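PDB 2ZF9: ScaE cell-surface anchored scaffoldin protein from Ruminococcus flavefaciens, which probably helps attach the cellulosome to the bacterial cell surface, this chain being its type III cohesin module, which is likely to bind a partner dockerin. Local coordinates for residues S56-A61 with G121-L126; K63-G68 with S117-K122; D157-V162 with L169-W174. All coordinates share one frame; numbering follows the deposited sequence.

Interaction 1. Residues S56-A61 with G121-L126; sequences SVEGAA and GKDGVL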
loop_
_atom_site.group_PDB
_atom_site.type_symbol
_atom_site.label_atom_id
_atom_site.label_comp_id
_atom_site.label_asym_id
_atom_site.label_seq_id
_atom_site.Cartn_x
_atom_site.Cartn_y
_atom_site.Cartn_z
ATOM N N SER A 56 -3.870 2.359 -3.626
ATOM C CA SER A 56 -4.306 2.291 -5.034
ATOM C C SER A 56 -3.217 1.816 -5.983
ATOM O O SER A 56 -2.026 1.942 -5.675
ATOM C CB SER A 56 -4.794 3.687 -5.489
ATOM O OG SER A 56 -5.962 4.038 -4.742
ATOM N N VAL A 57 -3.650 1.295 -7.138
ATOM C CA VAL A 57 -2.774 0.808 -8.217
ATOM C C VAL A 57 -3.077 1.607 -9.485
ATOM O O VAL A 57 -4.235 1.855 -9.801
ATOM C CB VAL A 57 -3.061 -0.682 -8.551
ATOM C CG1 VAL A 57 -2.215 -1.138 -9.742
ATOM C CG2 VAL A 57 -2.786 -1.596 -7.361
ATOM N N GLU A 58 -2.038 2.043 -10.181
ATOM C CA GLU A 58 -2.203 2.710 -11.461
ATOM C C GLU A 58 -1.167 2.127 -12.385
ATOM O O GLU A 58 -0.075 1.741 -11.936
ATOM C CB GLU A 58 -1.959 4.216 -11.286
ATOM C CG GLU A 58 -2.585 5.056 -12.379
ATOM C CD GLU A 58 -2.243 6.562 -12.263
ATOM O OE1 GLU A 58 -2.391 7.156 -11.153
ATOM O OE2 GLU A 58 -1.843 7.132 -13.305
ATOM N N GLY A 59 -1.511 1.984 -13.664
ATOM C CA GLY A 59 -0.525 1.623 -14.656
ATOM C C GLY A 59 -0.278 0.136 -14.776
ATOM O O GLY A 59 0.671 -0.254 -15.444
ATOM N N ALA A 60 -1.129 -0.701 -14.160
ATOM C CA ALA A 60 -0.892 -2.151 -14.182
ATOM C C ALA A 60 -2.111 -2.987 -14.608
ATOM O O ALA A 60 -2.081 -4.206 -14.450
ATOM C CB ALA A 60 -0.423 -2.604 -12.803
ATOM N N ALA A 61 -3.177 -2.348 -15.115
ATOM C CA ALA A 61 -4.423 -3.071 -15.399
ATOM C C ALA A 61 -4.152 -4.199 -16.376
ATOM O O ALA A 61 -3.435 -4.009 -17.347
ATOM C CB ALA A 61 -5.487 -2.122 -15.953
ATOM N N GLY A 121 -5.946 -8.461 -12.314
ATOM C CA GLY A 121 -5.907 -7.239 -11.513
ATOM C C GLY A 121 -6.201 -5.991 -12.358
ATOM O O GLY A 121 -5.900 -5.955 -13.555
ATOM N N LYS A 122 -6.769 -4.973 -11.724
ATOM C CA LYS A 122 -7.114 -3.705 -12.376
ATOM C C LYS A 122 -6.466 -2.519 -11.651
ATOM O O LYS A 122 -5.854 -2.673 -10.593
ATOM C CB LYS A 122 -8.648 -3.528 -12.370
ATOM C CG LYS A 122 -9.443 -4.640 -13.106
ATOM C CD LYS A 122 -9.168 -4.568 -14.629
ATOM C CE LYS A 122 -10.202 -5.398 -15.430
ATOM N NZ LYS A 122 -9.845 -5.352 -16.894
ATOM N N ASP A 123 -6.586 -1.332 -12.245
ATOM C CA ASP A 123 -6.180 -0.119 -11.592
ATOM C C ASP A 123 -7.308 0.325 -10.661
ATOM O O ASP A 123 -8.438 -0.167 -10.769
ATOM C CB ASP A 123 -5.936 0.950 -12.649
ATOM C CG ASP A 123 -4.613 0.778 -13.354
ATOM O OD1 ASP A 123 -3.793 -0.107 -12.979
ATOM O OD2 ASP A 123 -4.389 1.551 -14.311
ATOM N N GLY A 124 -7.006 1.256 -9.766
ATOM C CA GLY A 124 -7.997 1.756 -8.825
ATOM C C GLY A 124 -7.644 1.368 -7.395
ATOM O O GLY A 124 -6.489 1.012 -7.097
ATOM N N VAL A 125 -8.625 1.412 -6.507
ATOM C CA VAL A 125 -8.376 1.102 -5.085
ATOM C C VAL A 125 -8.224 -0.422 -4.871
ATOM O O VAL A 125 -9.154 -1.206 -5.141
ATOM C CB VAL A 125 -9.529 1.611 -4.170
ATOM C CG1 VAL A 125 -9.321 1.156 -2.710
ATOM C CG2 VAL A 125 -9.599 3.125 -4.198
ATOM N N LEU A 126 -7.060 -0.835 -4.368
ATOM C CA LEU A 126 -6.825 -2.230 -4.071
ATOM C C LEU A 126 -7.341 -2.576 -2.666
ATOM O O LEU A 126 -8.049 -3.604 -2.471
ATOM C CB LEU A 126 -5.325 -2.550 -4.238
ATOM C CG LEU A 126 -4.888 -4.008 -4.345
ATOM C CD1 LEU A 126 -5.305 -4.574 -5.676
ATOM C CD2 LEU A 126 -3.342 -4.172 -4.120
HETATM O O HOH W 1 -3.330 0.667 -16.532
#
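Ser56 and Val57 pair with Gly124 and Val125 as neighbouring antiparallel strands of the cohesin beta-sandwich, and Asp123 then binds the turn that follows the first strand. The end of strand 50-58 meets the start of strand 124-132 here. Val57 and Gly124 form a hydrogen-bonded pair. Val57 N reaches Gly124 O at 2.9 Å, and Gly124 N returns to Val57 O at 2.8 Å. Both bonds are nearly straight. Ser56 and Val125 make the next, non-hydrogen-bonded pair. Their side chains lie on one face of the sheet, with Ser56 OG against Val125 CG2. Val57 points to the other face. Its CG2, anti to the carbonyl carbon, packs on Leu126 CB at 4.1 Å, and Phe159 and Leu34 also touch this valine. The backbone angles of Gly124 would press a CB against the preceding carbonyl oxygen, so glycine suits the start of this strand.

Beyond the paired residues the chain 56-61 bends away from its strand. Gly59 has positive phi, which favours glycine. The Asp123 side chain closes the turn. Its CG lies beside its own backbone N (chi1 -78°), and both carboxylate oxygens accept backbone N-H groups. The Asp123 and Val57 side chains cross at about a right angle, with Asp123 OD1 near Val57 CG1. Lys122, just before Asp123, turns its amino group to a salt bridge with Asp62. A water takes a hydrogen bond from Ala61 N, a weak one, and gives one to Asp123 OD2. Gly59 N meets Asp123 OD2 at 3.0 Å from above the carboxylate plane, whereas Ala60 N meets the syn lone pair of Asp123 OD1, also at 3.0 Å.

Interaction 2. Residues K63-G68 with S117-K122; sequences KYAATG and STNNGK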
loop_
_atom_site.group_PDB
_atom_site.type_symbol
_atom_site.label_atom_id
_atom_site.label_comp_id
_atom_site.label_asym_id
_atom_site.label_seq_id
_atom_site.Cartn_x
_atom_site.Cartn_y
_atom_site.Cartn_z
ATOM N N LYS A 63 -2.274 -6.686 -16.058
ATOM C CA LYS A 63 -0.864 -7.140 -16.106
ATOM C C LYS A 63 -0.372 -7.845 -14.848
ATOM O O LYS A 63 0.781 -8.313 -14.795
ATOM C CB LYS A 63 0.062 -5.932 -16.318
ATOM C CG LYS A 63 -0.229 -5.105 -17.570
ATOM C CD LYS A 63 -0.109 -5.944 -18.820
ATOM C CE LYS A 63 -0.338 -5.076 -20.076
ATOM N NZ LYS A 63 -0.114 -5.971 -21.264
ATOM N N TYR A 64 -1.195 -7.878 -13.816
ATOM C CA TYR A 64 -0.763 -8.484 -12.562
ATOM C C TYR A 64 -1.851 -9.328 -11.934
ATOM O O TYR A 64 -3.029 -9.271 -12.350
ATOM C CB TYR A 64 -0.266 -7.377 -11.581
ATOM C CG TYR A 64 -1.424 -6.617 -10.929
ATOM C CD1 TYR A 64 -2.066 -5.566 -11.602
ATOM C CD2 TYR A 64 -1.885 -6.961 -9.663
ATOM C CE1 TYR A 64 -3.136 -4.889 -11.001
ATOM C CE2 TYR A 64 -2.966 -6.291 -9.063
ATOM C CZ TYR A 64 -3.589 -5.266 -9.753
ATOM O OH TYR A 64 -4.648 -4.603 -9.198
ATOM N N ALA A 65 -1.451 -10.104 -10.922
ATOM C CA ALA A 65 -2.384 -10.880 -10.099
ATOM C C ALA A 65 -1.844 -11.149 -8.690
ATOM O O ALA A 65 -2.620 -11.103 -7.731
ATOM C CB ALA A 65 -2.692 -12.227 -10.750
ATOM N N ALA A 66 -0.569 -11.546 -8.599
ATOM C CA ALA A 66 0.013 -12.011 -7.332
ATOM C C ALA A 66 0.606 -10.794 -6.614
ATOM O O ALA A 66 1.536 -10.175 -7.138
ATOM C CB ALA A 66 1.093 -13.010 -7.593
ATOM N N THR A 67 0.072 -10.447 -5.440
ATOM C CA THR A 67 0.609 -9.316 -4.653
ATOM C C THR A 67 0.783 -9.752 -3.206
ATOM O O THR A 67 0.088 -10.671 -2.707
ATOM C CB THR A 67 -0.282 -8.028 -4.671
ATOM O OG1 THR A 67 -1.484 -8.249 -3.913
ATOM C CG2 THR A 67 -0.638 -7.603 -6.103
ATOM N N GLY A 68 1.737 -9.122 -2.548
ATOM C CA GLY A 68 1.953 -9.337 -1.108
ATOM C C GLY A 68 2.467 -7.977 -0.681
ATOM O O GLY A 68 3.546 -7.541 -1.128
ATOM N N SER A 117 -5.842 -16.771 -11.177
ATOM C CA SER A 117 -5.395 -17.765 -12.169
ATOM C C SER A 117 -5.025 -17.095 -13.487
ATOM O O SER A 117 -4.380 -17.713 -14.316
ATOM C CB SER A 117 -6.476 -18.836 -12.402
ATOM O OG SER A 117 -7.691 -18.232 -12.832
ATOM N N THR A 118 -5.423 -15.838 -13.671
ATOM C CA THR A 118 -5.042 -15.035 -14.851
ATOM C C THR A 118 -4.696 -13.613 -14.361
ATOM O O THR A 118 -4.983 -13.268 -13.222
ATOM C CB THR A 118 -6.201 -14.875 -15.882
ATOM O OG1 THR A 118 -7.292 -14.184 -15.249
ATOM C CG2 THR A 118 -6.705 -16.229 -16.402
ATOM N N ASN A 119 -4.101 -12.794 -15.231
ATOM C CA ASN A 119 -3.686 -11.455 -14.855
ATOM C C ASN A 119 -4.861 -10.487 -14.930
ATOM O O ASN A 119 -4.914 -9.608 -15.796
ATOM C CB ASN A 119 -2.507 -10.978 -15.720
ATOM C CG ASN A 119 -1.276 -11.811 -15.503
ATOM O OD1 ASN A 119 -0.942 -12.132 -14.362
ATOM N ND2 ASN A 119 -0.573 -12.168 -16.595
ATOM N N ASN A 120 -5.814 -10.666 -14.027
ATOM C CA ASN A 120 -6.997 -9.836 -14.045
ATOM C C ASN A 120 -7.084 -8.803 -12.915
ATOM O O ASN A 120 -8.152 -8.262 -12.635
ATOM C CB ASN A 120 -8.283 -10.707 -14.176
ATOM C CG ASN A 120 -8.433 -11.716 -13.069
ATOM O OD1 ASN A 120 -7.634 -11.745 -12.128
ATOM N ND2 ASN A 120 -9.478 -12.564 -13.160
ATOM N N GLY A 121 -5.946 -8.461 -12.314
ATOM C CA GLY A 121 -5.907 -7.239 -11.513
ATOM C C GLY A 121 -6.201 -5.991 -12.358
ATOM O O GLY A 121 -5.900 -5.955 -13.555
ATOM N N LYS A 122 -6.769 -4.973 -11.724
ATOM C CA LYS A 122 -7.114 -3.705 -12.376
ATOM C C LYS A 122 -6.466 -2.519 -11.651
ATOM O O LYS A 122 -5.854 -2.673 -10.593
ATOM C CB LYS A 122 -8.648 -3.528 -12.370
ATOM C CG LYS A 122 -9.443 -4.640 -13.106
ATOM C CD LYS A 122 -9.168 -4.568 -14.629
ATOM C CE LYS A 122 -10.202 -5.398 -15.430
ATOM N NZ LYS A 122 -9.845 -5.352 -16.894
#
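Tyr64 and Gly121 join two loop segments at one end of the cohesin beta-sandwich, where the chain enters strand 66-73 and where the loop before strand 124-132 runs past it. The touching parts run 107° apart. An inverse gamma turn centred on Asn119 shapes the loop.

The Tyr64 ring carries much of the contact. With CG between the backbone N and the carbonyl carbon (chi1 77°), the ring turns back to the loop although the CB bond leads away from it. Gly121 CA lies over one face, 3.8 Å from the ring centroid and offset toward the rim, in a CH-pi contact. Its nearest ring atom is Tyr64 CZ, at 3.5 Å. A CB on residue 121 would clash with that same carbon, so the ring needs a glycine here. At the ring edge the hydroxyl Tyr64 OH donates to Lys122 O at 2.7 Å. It lies in the carbonyl plane, on a lone pair. The backbone of Tyr64 is held too: Gly121 N gives a hydrogen bond to Tyr64 O at 3.0 Å, and Asn119 CA approaches the same oxygen in a CA-H...O contact. The hydroxyl bond and the glycine on its face would probably limit ring movement, while the carbonyl bond ties down the backbone.

Ala65 CB points toward the loop and meets Thr118 O at 3.5 Å. Asn119 lays its CB beside the Tyr64 backbone, while its OD1 accepts a hydrogen bond from Val162 N.

Ala65 and Ala66 form a classic beta bulge opposite Thr160 of strand 158-160. The Tyr64 ring stacks with Phe159 of that strand, and Met171 of helix 166-178 touches both Lys63 and Tyr64.

Interaction 3. Residues D157-V162 with L169-W174; sequences DLFTNV and LLMQAW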
loop_
_atom_site.group_PDB
_atom_site.type_symbol
_atom_site.label_atom_id
_atom_site.label_comp_id
_atom_site.label_asym_id
_atom_site.label_seq_id
_atom_site.Cartn_x
_atom_site.Cartn_y
_atom_site.Cartn_z
ATOM N N ASP A 157 6.886 -10.004 0.025
ATOM C CA ASP A 157 6.471 -8.805 -0.657
ATOM C C ASP A 157 6.585 -9.022 -2.165
ATOM O O ASP A 157 7.666 -9.352 -2.701
ATOM C CB ASP A 157 7.299 -7.608 -0.199
ATOM C CG ASP A 157 7.095 -7.280 1.298
ATOM O OD1 ASP A 157 5.931 -7.111 1.735
ATOM O OD2 ASP A 157 8.118 -7.185 2.016
ATOM N N LEU A 158 5.460 -8.869 -2.843
ATOM C CA LEU A 158 5.347 -9.259 -4.242
ATOM C C LEU A 158 4.419 -8.303 -4.982
ATOM O O LEU A 158 3.468 -7.775 -4.411
ATOM C CB LEU A 158 4.732 -10.663 -4.393
ATOM C CG LEU A 158 5.468 -11.893 -3.866
ATOM C CD1 LEU A 158 4.580 -13.098 -4.091
ATOM C CD2 LEU A 158 6.838 -12.079 -4.553
ATOM N N PHE A 159 4.714 -8.086 -6.262
ATOM C CA PHE A 159 3.752 -7.416 -7.124
ATOM C C PHE A 159 4.059 -7.861 -8.541
ATOM O O PHE A 159 4.964 -7.315 -9.178
ATOM C CB PHE A 159 3.814 -5.887 -7.032
ATOM C CG PHE A 159 2.623 -5.240 -7.684
ATOM C CD1 PHE A 159 1.521 -4.907 -6.934
ATOM C CD2 PHE A 159 2.581 -5.039 -9.065
ATOM C CE1 PHE A 159 0.353 -4.370 -7.542
ATOM C CE2 PHE A 159 1.433 -4.478 -9.667
ATOM C CZ PHE A 159 0.320 -4.171 -8.894
ATOM N N THR A 160 3.338 -8.868 -9.024
ATOM C CA THR A 160 3.838 -9.626 -10.179
ATOM C C THR A 160 2.680 -10.335 -10.863
ATOM O O THR A 160 1.529 -10.145 -10.464
ATOM C CB THR A 160 4.999 -10.627 -9.776
ATOM O OG1 THR A 160 5.700 -11.064 -10.946
ATOM C CG2 THR A 160 4.508 -11.830 -8.926
ATOM N N ASN A 161 2.985 -11.091 -11.924
ATOM C CA ASN A 161 1.944 -11.698 -12.762
ATOM C C ASN A 161 1.821 -13.201 -12.492
ATOM O O ASN A 161 2.601 -13.740 -11.692
ATOM C CB ASN A 161 2.173 -11.360 -14.257
ATOM C CG ASN A 161 3.526 -11.821 -14.786
ATOM O OD1 ASN A 161 4.224 -12.605 -14.142
ATOM N ND2 ASN A 161 3.895 -11.336 -15.975
ATOM N N VAL A 162 0.880 -13.904 -13.117
ATOM C CA VAL A 162 0.710 -15.307 -12.724
ATOM C C VAL A 162 1.927 -16.176 -13.069
ATOM O O VAL A 162 2.274 -17.063 -12.293
ATOM C CB VAL A 162 -0.627 -15.969 -13.187
ATOM C CG1 VAL A 162 -1.828 -15.173 -12.697
ATOM C CG2 VAL A 162 -0.683 -16.141 -14.682
ATOM N N LEU A 169 8.845 -10.095 -13.297
ATOM C CA LEU A 169 9.986 -9.704 -12.411
ATOM C C LEU A 169 10.361 -8.239 -12.521
ATOM O O LEU A 169 10.763 -7.616 -11.521
ATOM C CB LEU A 169 11.235 -10.517 -12.679
ATOM C CG LEU A 169 11.167 -11.988 -12.325
ATOM C CD1 LEU A 169 12.582 -12.530 -12.227
ATOM C CD2 LEU A 169 10.435 -12.227 -11.032
ATOM N N LEU A 170 10.302 -7.726 -13.757
ATOM C CA LEU A 170 10.645 -6.340 -14.036
ATOM C C LEU A 170 9.618 -5.398 -13.421
ATOM O O LEU A 170 9.979 -4.359 -12.889
ATOM C CB LEU A 170 10.683 -6.078 -15.558
ATOM C CG LEU A 170 11.978 -6.494 -16.271
ATOM C CD1 LEU A 170 11.805 -6.443 -17.809
ATOM C CD2 LEU A 170 13.182 -5.626 -15.850
HETATM N N MSE A 171 8.325 -5.723 -13.573
HETATM C CA MSE A 171 7.289 -4.853 -13.026
HETATM C C MSE A 171 7.389 -4.868 -11.491
HETATM O O MSE A 171 7.143 -3.855 -10.853
HETATM C CB MSE A 171 5.894 -5.285 -13.522
HETATM C CG MSE A 171 5.310 -6.459 -12.803
HETATM SE SE MSE A 171 3.385 -6.788 -13.281
HETATM C CE MSE A 171 2.743 -5.273 -13.514
ATOM N N GLN A 172 7.732 -6.016 -10.899
ATOM C CA GLN A 172 7.915 -6.054 -9.433
ATOM C C GLN A 172 9.105 -5.185 -8.996
ATOM O O GLN A 172 9.017 -4.443 -8.019
ATOM C CB GLN A 172 8.173 -7.483 -8.959
ATOM C CG GLN A 172 8.212 -7.633 -7.441
ATOM C CD GLN A 172 8.068 -9.086 -7.057
ATOM O OE1 GLN A 172 6.975 -9.634 -7.088
ATOM N NE2 GLN A 172 9.183 -9.722 -6.745
ATOM N N ALA A 173 10.238 -5.333 -9.684
ATOM C CA ALA A 173 11.413 -4.538 -9.380
ATOM C C ALA A 173 11.075 -3.056 -9.539
ATOM O O ALA A 173 11.447 -2.249 -8.684
ATOM C CB ALA A 173 12.585 -4.933 -10.298
ATOM N N TRP A 174 10.364 -2.695 -10.617
ATOM C CA TRP A 174 9.957 -1.297 -10.777
ATOM C C TRP A 174 9.113 -0.873 -9.571
ATOM O O TRP A 174 9.321 0.197 -9.006
ATOM C CB TRP A 174 9.166 -1.029 -12.096
ATOM C CG TRP A 174 8.697 0.406 -12.104
ATOM C CD1 TRP A 174 7.534 0.897 -11.582
ATOM C CD2 TRP A 174 9.454 1.541 -12.554
ATOM N NE1 TRP A 174 7.509 2.281 -11.716
ATOM C CE2 TRP A 174 8.680 2.695 -12.300
ATOM C CE3 TRP A 174 10.717 1.684 -13.158
ATOM C CZ2 TRP A 174 9.128 3.987 -12.616
ATOM C CZ3 TRP A 174 11.173 2.976 -13.491
ATOM C CH2 TRP A 174 10.366 4.105 -13.241
#
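Leu169, early in this part of helix 166-178, brings its backbone N to 4.0 Å from Thr160 OG1. The helix lies against strand 158-160, their directions 135° apart. Met171 is present as selenomethionine and points toward the strand. Its CG packs on Phe159 O. The chain bends at chi3 (-35°), and its CE reaches the edge of the Phe159 ring, 4.1 Å from CE2. The two side chains cross at about a right angle.

Gln172 follows. Its CG is anti to the backbone N (chi1 -173°), and the chain is extended beyond CG and brings OE1 to the strand backbone. Gln172 CB lies 3.2 Å from Phe159 O. Gln172 OE1 accepts a hydrogen bond from Phe159 N at 2.9 Å, the donor tilted from the carbonyl plane. Leu158 CD2 and Thr160 CB flank the same oxygen. Gln172 NE2 is hydrogen-bonded to Tyr18 OH. An alanine here would probably leave Phe159 N and Tyr18 OH without these partners and open a gap between Leu158 and Thr160.

A buried strand N-H is therefore satisfied by a helix side chain, with apolar groups around the bond.

In the fold
Interaction 3 is the most buried of the three, while interactions 1 and 2 are partly buried and include exposed residues. Interactions 1 and 2 share Gly121 and Lys122, so one loop serves both, and Leu126 CD1 packs on Tyr64 OH. Strands 66-73 and 158-160 are neighbours, and this joins interactions 2 and 3. Phe159 also packs against Val57 and Ala60 of interaction 1. The chemistry differs with place. Interaction 1 combines strand pairing with a carboxylate that binds a turn and a water. Interaction 2 combines a glycine over an aromatic ring with hydrogen bonds at the tyrosine carbonyl and hydroxyl. Interaction 3 sets a glutamine side-chain amide from the helix against a strand N-H.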